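Exo beta-1,2-glucooligosaccharide sophorohydrolase (non-reducing end) (PDB 5Z06) hydrolyses linear beta-1,2-glucan and beta-1,2-glucooligosaccharides of four or more glucose units, releasing sophorose from the non-reducing end as an exo-type enzyme. Local coordinates at residues L686-H690 / P691-K695; E346-Q349 / R350-I354; T150-K153 / K154-A157; A235-R238 / P239-R243. All coordinates share one frame; numbering follows the deposited sequence.

Contact 1: L686-H690 / P691-K695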
loop_
_atom_site.group_PDB
_atom_site.type_symbol
_atom_site.label_atom_id
_atom_site.label_comp_id
_atom_site.label_asym_id
_atom_site.label_seq_id
_atom_site.Cartn_x
_atom_site.Cartn_y
_atom_site.Cartn_z
ATOM N N LEU A 686 12.461 17.962 15.885
ATOM C CA LEU A 686 11.355 18.888 15.722
ATOM C C LEU A 686 10.274 18.621 16.765
ATOM O O LEU A 686 9.973 19.473 17.606
ATOM C CB LEU A 686 10.782 18.782 14.318
ATOM C CG LEU A 686 11.650 19.403 13.230
ATOM C CD1 LEU A 686 11.133 18.935 11.883
ATOM C CD2 LEU A 686 11.678 20.924 13.320
ATOM N N PHE A 687 9.754 17.404 16.740
ATOM C CA PHE A 687 8.693 17.025 17.646
ATOM C C PHE A 687 9.071 17.248 19.096
ATOM O O PHE A 687 8.284 17.784 19.851
ATOM C CB PHE A 687 8.343 15.577 17.464
ATOM C CG PHE A 687 7.153 15.145 18.282
ATOM C CD1 PHE A 687 5.874 15.549 17.932
ATOM C CD2 PHE A 687 7.320 14.379 19.415
ATOM C CE1 PHE A 687 4.779 15.166 18.680
ATOM C CE2 PHE A 687 6.224 13.986 20.178
ATOM C CZ PHE A 687 4.948 14.384 19.802
ATOM N N MET A 688 10.271 16.806 19.472
ATOM C CA MET A 688 10.727 16.862 20.844
ATOM C C MET A 688 11.011 18.274 21.355
ATOM O O MET A 688 11.100 18.458 22.547
ATOM C CB MET A 688 11.963 15.973 21.042
ATOM C CG MET A 688 11.700 14.478 20.848
ATOM S SD MET A 688 10.420 13.777 21.902
ATOM C CE MET A 688 11.171 14.046 23.506
ATOM N N SER A 689 11.162 19.246 20.451
ATOM C CA SER A 689 11.293 20.656 20.826
ATOM C C SER A 689 9.976 21.321 21.130
ATOM O O SER A 689 9.980 22.481 21.549
ATOM C CB SER A 689 11.984 21.480 19.729
ATOM O OG SER A 689 11.126 21.638 18.623
ATOM N N HIS A 690 8.858 20.639 20.887
ATOM C CA HIS A 690 7.565 21.275 21.085
ATOM C C HIS A 690 7.300 21.424 22.589
ATOM O O HIS A 690 7.490 20.483 23.343
ATOM C CB HIS A 690 6.438 20.529 20.406
ATOM C CG HIS A 690 5.156 21.285 20.381
ATOM N ND1 HIS A 690 4.365 21.436 21.497
ATOM C CD2 HIS A 690 4.517 21.933 19.379
ATOM C CE1 HIS A 690 3.294 22.148 21.184
ATOM N NE2 HIS A 690 3.357 22.456 19.903
ATOM N N PRO A 691 6.886 22.623 23.019
ATOM C CA PRO A 691 6.746 22.834 24.449
ATOM C C PRO A 691 5.787 21.866 25.118
ATOM O O PRO A 691 6.118 21.346 26.149
ATOM C CB PRO A 691 6.253 24.276 24.557
ATOM C CG PRO A 691 6.711 24.943 23.312
ATOM C CD PRO A 691 6.919 23.890 22.268
ATOM N N ASP A 692 4.618 21.635 24.536
ATOM C CA ASP A 692 3.667 20.678 25.101
ATOM C C ASP A 692 4.195 19.272 25.174
ATOM O O ASP A 692 3.848 18.536 26.118
ATOM C CB ASP A 692 2.353 20.673 24.337
ATOM C CG ASP A 692 1.668 22.020 24.374
ATOM O OD1 ASP A 692 1.987 22.818 25.260
ATOM O OD2 ASP A 692 0.855 22.301 23.482
ATOM N N VAL A 693 5.022 18.904 24.188
ATOM C CA VAL A 693 5.650 17.591 24.154
ATOM C C VAL A 693 6.613 17.470 25.318
ATOM O O VAL A 693 6.568 16.500 26.049
ATOM C CB VAL A 693 6.359 17.303 22.801
ATOM C CG1 VAL A 693 7.183 16.023 22.854
ATOM C CG2 VAL A 693 5.320 17.179 21.694
ATOM N N GLN A 694 7.475 18.461 25.489
ATOM C CA GLN A 694 8.423 18.442 26.596
ATOM C C GLN A 694 7.703 18.333 27.931
ATOM O O GLN A 694 8.057 17.468 28.732
ATOM C CB GLN A 694 9.353 19.649 26.546
ATOM C CG GLN A 694 10.398 19.513 25.453
ATOM C CD GLN A 694 11.168 20.791 25.181
ATOM O OE1 GLN A 694 11.031 21.783 25.889
ATOM N NE2 GLN A 694 11.984 20.770 24.147
ATOM N N LYS A 695 6.678 19.157 28.149
ATOM C CA LYS A 695 5.911 19.103 29.404
ATOM C C LYS A 695 5.307 17.731 29.686
ATOM O O LYS A 695 5.351 17.262 30.812
ATOM C CB LYS A 695 4.797 20.160 29.482
ATOM C CG LYS A 695 5.170 21.389 30.303
ATOM C CD LYS A 695 6.271 22.201 29.610
ATOM C CE LYS A 695 6.387 23.642 30.116
ATOM N NZ LYS A 695 6.522 24.602 28.975
#

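Contact 2: E346-Q349 / R350-I354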
loop_
_atom_site.group_PDB
_atom_site.type_symbol
_atom_site.label_atom_id
_atom_site.label_comp_id
_atom_site.label_asym_id
_atom_site.label_seq_id
_atom_site.Cartn_x
_atom_site.Cartn_y
_atom_site.Cartn_z
ATOM N N GLU A 346 7.074 25.570 -1.607
ATOM C CA GLU A 346 6.170 24.500 -2.028
ATOM C C GLU A 346 5.553 23.846 -0.778
ATOM O O GLU A 346 4.352 23.706 -0.696
ATOM C CB GLU A 346 6.898 23.426 -2.836
ATOM C CG GLU A 346 7.184 23.765 -4.290
ATOM C CD GLU A 346 7.904 22.617 -5.003
ATOM O OE1 GLU A 346 9.115 22.370 -4.740
ATOM O OE2 GLU A 346 7.244 21.932 -5.812
ATOM N N GLY A 347 6.410 23.474 0.172
ATOM C CA GLY A 347 6.013 22.891 1.431
ATOM C C GLY A 347 5.025 23.748 2.203
ATOM O O GLY A 347 3.996 23.270 2.676
ATOM N N VAL A 348 5.354 25.028 2.303
ATOM C CA VAL A 348 4.505 26.005 2.949
ATOM C C VAL A 348 3.140 26.061 2.277
ATOM O O VAL A 348 2.114 26.047 2.966
ATOM C CB VAL A 348 5.200 27.400 3.008
ATOM C CG1 VAL A 348 4.223 28.498 3.421
ATOM C CG2 VAL A 348 6.360 27.366 3.999
ATOM N N GLN A 349 3.116 26.084 0.946
ATOM C CA GLN A 349 1.836 26.110 0.214
ATOM C C GLN A 349 1.016 24.869 0.503
ATOM O O GLN A 349 -0.179 24.960 0.774
ATOM C CB GLN A 349 2.033 26.258 -1.305
ATOM C CG GLN A 349 2.368 27.672 -1.755
ATOM C CD GLN A 349 1.491 28.710 -1.052
ATOM O OE1 GLN A 349 2.010 29.596 -0.387
ATOM N NE2 GLN A 349 0.156 28.567 -1.153
ATOM N N ARG A 350 1.673 23.714 0.464
ATOM C CA ARG A 350 1.013 22.475 0.833
ATOM C C ARG A 350 0.412 22.556 2.251
ATOM O O ARG A 350 -0.714 22.158 2.466
ATOM C CB ARG A 350 1.967 21.291 0.738
ATOM C CG ARG A 350 1.406 20.002 1.336
ATOM C CD ARG A 350 0.129 19.554 0.654
ATOM N NE ARG A 350 0.417 19.197 -0.717
ATOM C CZ ARG A 350 0.752 17.982 -1.147
ATOM N NH1 ARG A 350 0.813 16.946 -0.322
ATOM N NH2 ARG A 350 1.054 17.806 -2.433
ATOM N N PHE A 351 1.188 23.056 3.205
ATOM C CA PHE A 351 0.743 23.088 4.600
ATOM C C PHE A 351 -0.378 24.081 4.869
ATOM O O PHE A 351 -1.210 23.856 5.755
ATOM C CB PHE A 351 1.927 23.232 5.543
ATOM C CG PHE A 351 2.560 21.905 5.875
ATOM C CD1 PHE A 351 3.560 21.363 5.074
ATOM C CD2 PHE A 351 2.107 21.167 6.957
ATOM C CE1 PHE A 351 4.125 20.130 5.366
ATOM C CE2 PHE A 351 2.664 19.946 7.254
ATOM C CZ PHE A 351 3.677 19.425 6.458
ATOM N N LEU A 352 -0.425 25.153 4.090
ATOM C CA LEU A 352 -1.575 26.051 4.111
ATOM C C LEU A 352 -2.843 25.332 3.655
ATOM O O LEU A 352 -3.891 25.445 4.289
ATOM C CB LEU A 352 -1.312 27.300 3.263
ATOM C CG LEU A 352 -0.289 28.240 3.873
ATOM C CD1 LEU A 352 0.185 29.213 2.809
ATOM C CD2 LEU A 352 -0.825 28.998 5.091
ATOM N N LYS A 353 -2.734 24.579 2.569
ATOM C CA LYS A 353 -3.833 23.740 2.132
ATOM C C LYS A 353 -4.190 22.682 3.196
ATOM O O LYS A 353 -5.361 22.543 3.563
ATOM C CB LYS A 353 -3.520 23.100 0.783
ATOM C CG LYS A 353 -4.381 21.906 0.440
ATOM C CD LYS A 353 -3.925 21.250 -0.843
ATOM C CE LYS A 353 -4.286 22.086 -2.062
ATOM N NZ LYS A 353 -3.521 21.508 -3.192
ATOM N N ILE A 354 -3.182 21.957 3.692
ATOM C CA ILE A 354 -3.410 20.928 4.715
ATOM C C ILE A 354 -4.139 21.502 5.922
ATOM O O ILE A 354 -5.149 20.961 6.362
ATOM C CB ILE A 354 -2.090 20.290 5.185
ATOM C CG1 ILE A 354 -1.593 19.321 4.116
ATOM C CG2 ILE A 354 -2.271 19.560 6.516
ATOM C CD1 ILE A 354 -0.183 18.835 4.354
#

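Contact 3: T150-K153 / K154-A157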
loop_
_atom_site.group_PDB
_atom_site.type_symbol
_atom_site.label_atom_id
_atom_site.label_comp_id
_atom_site.label_asym_id
_atom_site.label_seq_id
_atom_site.Cartn_x
_atom_site.Cartn_y
_atom_site.Cartn_z
ATOM N N THR A 150 -22.803 -2.398 -6.299
ATOM C CA THR A 150 -23.414 -3.218 -5.254
ATOM C C THR A 150 -23.233 -4.721 -5.474
ATOM O O THR A 150 -23.343 -5.479 -4.530
ATOM C CB THR A 150 -24.936 -2.960 -5.146
ATOM O OG1 THR A 150 -25.602 -3.501 -6.298
ATOM C CG2 THR A 150 -25.257 -1.455 -5.000
ATOM N N ASN A 151 -22.998 -5.160 -6.711
ATOM C CA ASN A 151 -22.879 -6.607 -7.002
ATOM C C ASN A 151 -21.656 -7.060 -7.820
ATOM O O ASN A 151 -21.445 -8.263 -7.961
ATOM C CB ASN A 151 -24.176 -7.125 -7.669
ATOM C CG ASN A 151 -24.467 -6.452 -8.994
ATOM O OD1 ASN A 151 -23.565 -5.976 -9.677
ATOM N ND2 ASN A 151 -25.737 -6.408 -9.364
ATOM N N ILE A 152 -20.874 -6.118 -8.355
ATOM C CA ILE A 152 -19.765 -6.444 -9.265
ATOM C C ILE A 152 -18.705 -7.351 -8.620
ATOM O O ILE A 152 -18.157 -8.241 -9.271
ATOM C CB ILE A 152 -19.123 -5.160 -9.851
ATOM C CG1 ILE A 152 -18.223 -5.497 -11.034
ATOM C CG2 ILE A 152 -18.387 -4.364 -8.768
ATOM C CD1 ILE A 152 -17.813 -4.282 -11.840
ATOM N N LYS A 153 -18.470 -7.160 -7.331
ATOM C CA LYS A 153 -17.520 -7.970 -6.587
ATOM C C LYS A 153 -17.926 -9.412 -6.395
ATOM O O LYS A 153 -17.097 -10.223 -5.977
ATOM C CB LYS A 153 -17.238 -7.344 -5.225
ATOM C CG LYS A 153 -16.494 -6.049 -5.397
ATOM C CD LYS A 153 -15.947 -5.538 -4.093
ATOM C CE LYS A 153 -15.269 -4.216 -4.362
ATOM N NZ LYS A 153 -14.808 -3.683 -3.075
ATOM N N LYS A 154 -19.184 -9.738 -6.689
ATOM C CA LYS A 154 -19.589 -11.144 -6.791
ATOM C C LYS A 154 -19.070 -11.842 -8.066
ATOM O O LYS A 154 -19.161 -13.066 -8.180
ATOM C CB LYS A 154 -21.106 -11.264 -6.637
ATOM C CG LYS A 154 -21.523 -11.030 -5.189
ATOM C CD LYS A 154 -23.015 -10.863 -5.010
ATOM C CE LYS A 154 -23.363 -10.994 -3.528
ATOM N NZ LYS A 154 -24.698 -10.422 -3.218
ATOM N N LEU A 155 -18.554 -11.068 -9.015
ATOM C CA LEU A 155 -17.930 -11.622 -10.208
ATOM C C LEU A 155 -16.473 -11.877 -9.840
ATOM O O LEU A 155 -15.586 -11.038 -10.077
ATOM C CB LEU A 155 -18.081 -10.655 -11.389
ATOM C CG LEU A 155 -19.532 -10.187 -11.692
ATOM C CD1 LEU A 155 -19.546 -9.328 -12.946
ATOM C CD2 LEU A 155 -20.522 -11.346 -11.835
ATOM N N ALA A 156 -16.255 -13.026 -9.210
ATOM C CA ALA A 156 -14.974 -13.341 -8.571
ATOM C C ALA A 156 -13.901 -13.712 -9.589
ATOM O O ALA A 156 -12.741 -13.349 -9.414
ATOM C CB ALA A 156 -15.130 -14.451 -7.544
ATOM N N ALA A 157 -14.273 -14.442 -10.634
ATOM C CA ALA A 157 -13.278 -14.941 -11.560
ATOM C C ALA A 157 -13.856 -15.203 -12.916
ATOM O O ALA A 157 -15.040 -15.475 -13.041
ATOM C CB ALA A 157 -12.634 -16.207 -11.013
#

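Contact 4: A235-R238 / P239-R243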
loop_
_atom_site.group_PDB
_atom_site.type_symbol
_atom_site.label_atom_id
_atom_site.label_comp_id
_atom_site.label_asym_id
_atom_site.label_seq_id
_atom_site.Cartn_x
_atom_site.Cartn_y
_atom_site.Cartn_z
ATOM N N ALA A 235 5.498 -0.876 -20.929
ATOM C CA ALA A 235 4.562 -0.830 -19.817
ATOM C C ALA A 235 3.354 -0.008 -20.157
ATOM O O ALA A 235 3.367 0.785 -21.103
ATOM C CB ALA A 235 5.231 -0.239 -18.570
ATOM N N VAL A 236 2.310 -0.202 -19.360
ATOM C CA VAL A 236 1.165 0.681 -19.379
ATOM C C VAL A 236 0.966 1.192 -17.975
ATOM O O VAL A 236 1.253 0.500 -16.994
ATOM C CB VAL A 236 -0.153 0.040 -19.864
ATOM C CG1 VAL A 236 -0.057 -0.316 -21.331
ATOM C CG2 VAL A 236 -0.563 -1.177 -19.032
ATOM N N ARG A 237 0.486 2.421 -17.892
ATOM C CA ARG A 237 0.141 2.978 -16.628
ATOM C C ARG A 237 -1.237 3.571 -16.733
ATOM O O ARG A 237 -1.525 4.384 -17.607
ATOM C CB ARG A 237 1.199 3.998 -16.189
ATOM C CG ARG A 237 2.471 3.354 -15.666
ATOM C CD ARG A 237 2.222 2.659 -14.336
ATOM N NE ARG A 237 3.404 2.009 -13.779
ATOM C CZ ARG A 237 3.803 0.759 -14.032
ATOM N NH1 ARG A 237 3.156 -0.031 -14.893
ATOM N NH2 ARG A 237 4.894 0.300 -13.443
ATOM N N ARG A 238 -2.082 3.153 -15.814
ATOM C CA ARG A 238 -3.404 3.684 -15.684
ATOM C C ARG A 238 -3.320 5.172 -15.318
ATOM O O ARG A 238 -2.317 5.600 -14.736
ATOM C CB ARG A 238 -4.136 2.915 -14.595
ATOM C CG ARG A 238 -4.422 1.468 -14.927
ATOM C CD ARG A 238 -5.574 1.392 -15.894
ATOM N NE ARG A 238 -5.766 0.057 -16.435
ATOM C CZ ARG A 238 -6.748 -0.287 -17.274
ATOM N NH1 ARG A 238 -7.660 0.603 -17.648
ATOM N NH2 ARG A 238 -6.828 -1.541 -17.739
ATOM N N PRO A 239 -4.370 5.960 -15.643
ATOM C CA PRO A 239 -4.379 7.431 -15.451
ATOM C C PRO A 239 -4.127 7.957 -14.019
ATOM O O PRO A 239 -3.676 9.075 -13.861
ATOM C CB PRO A 239 -5.786 7.848 -15.931
ATOM C CG PRO A 239 -6.330 6.672 -16.664
ATOM C CD PRO A 239 -5.700 5.465 -16.050
ATOM N N TRP A 240 -4.408 7.133 -13.013
ATOM C CA TRP A 240 -4.091 7.408 -11.597
ATOM C C TRP A 240 -2.596 7.348 -11.256
ATOM O O TRP A 240 -2.192 7.733 -10.158
ATOM C CB TRP A 240 -4.889 6.475 -10.648
ATOM C CG TRP A 240 -4.857 4.991 -10.979
ATOM C CD1 TRP A 240 -5.787 4.296 -11.713
ATOM C CD2 TRP A 240 -3.877 4.029 -10.570
ATOM N NE1 TRP A 240 -5.431 2.963 -11.793
ATOM C CE2 TRP A 240 -4.264 2.777 -11.102
ATOM C CE3 TRP A 240 -2.715 4.099 -9.806
ATOM C CZ2 TRP A 240 -3.519 1.610 -10.897
ATOM C CZ3 TRP A 240 -1.966 2.941 -9.608
ATOM C CH2 TRP A 240 -2.374 1.712 -10.145
ATOM N N MET A 241 -1.772 6.889 -12.193
ATOM C CA MET A 241 -0.330 6.925 -12.027
ATOM C C MET A 241 0.286 7.700 -13.206
ATOM O O MET A 241 0.363 7.172 -14.305
ATOM C CB MET A 241 0.168 5.473 -11.944
ATOM C CG MET A 241 1.603 5.255 -11.513
ATOM S SD MET A 241 2.032 5.943 -9.915
ATOM C CE MET A 241 1.008 4.928 -8.864
ATOM N N ASN A 242 0.726 8.939 -12.965
ATOM C CA ASN A 242 1.438 9.770 -13.956
ATOM C C ASN A 242 2.953 9.566 -13.920
ATOM O O ASN A 242 3.758 10.507 -14.058
ATOM C CB ASN A 242 1.136 11.251 -13.727
ATOM C CG ASN A 242 -0.328 11.572 -13.903
ATOM O OD1 ASN A 242 -1.023 11.009 -14.769
ATOM N ND2 ASN A 242 -0.816 12.474 -13.068
ATOM N N ARG A 243 3.336 8.312 -13.786
ATOM C CA ARG A 243 4.663 7.986 -13.407
ATOM C C ARG A 243 4.931 6.572 -13.795
ATOM O O ARG A 243 4.047 5.740 -13.672
ATOM C CB ARG A 243 4.750 8.079 -11.900
ATOM C CG ARG A 243 6.011 8.713 -11.505
ATOM C CD ARG A 243 6.204 8.691 -10.004
ATOM N NE ARG A 243 6.656 10.010 -9.661
ATOM C CZ ARG A 243 7.822 10.533 -10.016
ATOM N NH1 ARG A 243 8.743 9.834 -10.665
ATOM N NH2 ARG A 243 8.081 11.769 -9.659
#

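Contact 1: L686-H690 / P691-K695
Val693 sets its two methyl groups against the ring of Phe687. Its CB lies 3.4 Å from His690 O. From there CG2 passes over the Phe687 face, 3.6 Å from the ring centroid in a CH-pi contact. CG1, anti to the backbone N (chi1 171°), meets Phe687 CE2 at 3.5 Å and, more loosely, Met688 SD. A beta-branched valine suits the place because its two methyls can both reach the flat phenyl ring. An alanine in place of Phe687 would probably open a gap beneath both methyls and weaken the packing toward Leu472 of helix 467-475. Between helices 682-688 and 691-702 the chain turns at His690, the N-cap of the second helix. His690 ND1 accepts a weak bond from Asp692 N at 3.1 Å, while His690 O takes Gln694 N at 2.9 Å in the first turn. Pro691, well placed at a helix start where no amide hydrogen is needed, lays CD over one face of the imidazole. Asp692 OD2 accepts a hydrogen bond from Trp427 NE1, and the Trp427 ring also meets that of His690. Gln694 reaches back with its extended chain, and NE2 donates to Met688 O at 2.9 Å, on a lone pair in the carbonyl plane.

Contact 2: E346-Q349 / R350-I354
Val348 and Leu352, one helical turn apart, lie side by side and point the same way, with Val348 CG1 4.1 Å from Leu352 CD1. Val348 holds CG1 anti to its backbone N (chi1 168°), which is how that methyl comes to stand beside the leucine. Gln349 comes to Leu352 CD1 too, but from another direction, crossing the leucine at a slant. Its chain folds at chi2 (-44°), and the amide is thereby brought close, Gln349 OE1 standing 3.7 Å from Leu352 CD1. This is van der Waals contact only.

The setting is a regular alpha-helix, 344-360, in the helical catalytic domain, probably an (alpha/alpha)6 barrel as in other GH144 enzymes. Its i to i+4 bonds include Arg350 N to Glu346 O and Leu352 N to Val348 O, both 2.9 Å. Gly347, buried and without a side chain, lends its carbonyl to a second contact: Gly347 O accepts from Phe351 N and also sits in the plane of the phenyl ring at its edge, 3.1 Å from Phe351 CD1. Ile354 CD1 covers one face of that ring over its centre, so part of the ring's packing comes from its own helix. Phe351 turns to Ile330 and Ile333 of helix 323-338 and Ile419 of helix 414-428, a buried place that suits a large apolar side chain. Arg350 touches the preceding turn through CB, 3.4 Å from Gly347 O; beyond it the chain, bent at chi2 and chi3, carries the guanidinium away to Tyr299 O and Trp300 O, with a cation-pi contact to the Trp300 ring.

Contact 3: T150-K153 / K154-A157
Leu155 turns CG anti to its carbonyl carbon (chi1 -53°), which brings Leu155 CD1 to the neighbourhood of Ile152 CG1, a loose apolar approach of 4.5 Å. The two aliphatic chains lie loosely near each other on a compact turn that leads into strand 155-161, the central strand of a five-stranded antiparallel sheet. Both are buried, and they share a neighbour in Leu179 of strand 169-180, so branched apolar residues suit these places.

Two backbone bonds, each spanning three residues, wind the turn. Lys154 N donates to Asn151 O at 3.0 Å, and Leu155 N to Ile152 O at 2.9 Å. In both, the donor stands well above the carbonyl plane, about 50° out of it, as the tight curl of the chain requires. The lysines that follow Ile152 have long chains that suit the outer side of the turn. Lys154 starts over Asn151 O, its CB 3.3 Å from that oxygen, before running outward; Lys153 extends in a different direction, to a salt bridge with Asp79. Asn151 ties the turn to the preceding loop, taking a bond from Asn148 N at OD1 and giving one to Ala146 O from ND2.

Leu155, which ends the turn, is also the centre of an inverse gamma turn; after it Ala156 and Ala157 together face Arg108 in a classic beta bulge. Leu155 CB lies close beside the carbonyl that its own amide uses, 3.2 Å from Ile152 O.

Contact 4: A235-R238 / P239-R243
Met241 N donates to Arg238 O at 2.9 Å, a fairly straight bond that closes a type I beta turn from Arg238 to Met241. Pro239 suits the second position, where its ring fixes phi near the value the turn needs. The turn follows strand 232-237, the edge of a four-stranded antiparallel sheet, and sends the chain on to strand 243-247.

Trp240 is folded back over the turn. With chi1 at 49° its CG stands between the backbone N and the carbonyl carbon, and one indole face is thus brought over Arg238, whose CB lies 3.1 Å from Trp240 NE1. The guanidinium of Arg238 is nearly parallel to the indole plane, 5° apart, but goes on past the ring to form salt bridges with Glu12 and Asp7. Because Glu12 is itself a ligand of the calcium ion, Arg238 is a second-shell residue of that site, tying the turn to its ligand.

Arg237 runs beside Met241, its CD 3.9 Å from Met241 CG, and its CG passes 3.5 Å from Arg243 O. A bend at chi2 (-69°) swings the guanidinium back along the strand, where Arg237 NH1 donates to Val236 O at 2.9 Å. NH2 pairs with Glu645. A leucine in place of Arg237 would probably leave Glu645 without its mate and Val236 O without this donor. Arg237 and Arg238 thus pack by their methylenes against Met241 and Trp240, while their guanidiniums reach carboxylates elsewhere, so that the charge of each is probably largely balanced.

How the contacts relate
The four contacts are local, and all are partly buried. Contact 1 lies farthest out, its centre about 31 Å from the chain's centre, against about 16 Å for contact 4. Contacts 1 and 2 belong to the helical part: contact 2 lies within one helix, while contact 1 spans the break between two near the C-terminus. Contacts 3 and 4 lie in the beta-rich N-terminal half, at strand-turn junctions of different sheets. Contact 2 repeats i to i+4 bonds, contact 1 adds a histidine N-cap and a glutamine amide that bonds back to the preceding helix, contact 3 rests on two backbone bonds beside an apolar pair, and contact 4 is rich in arginine and reaches toward the calcium site.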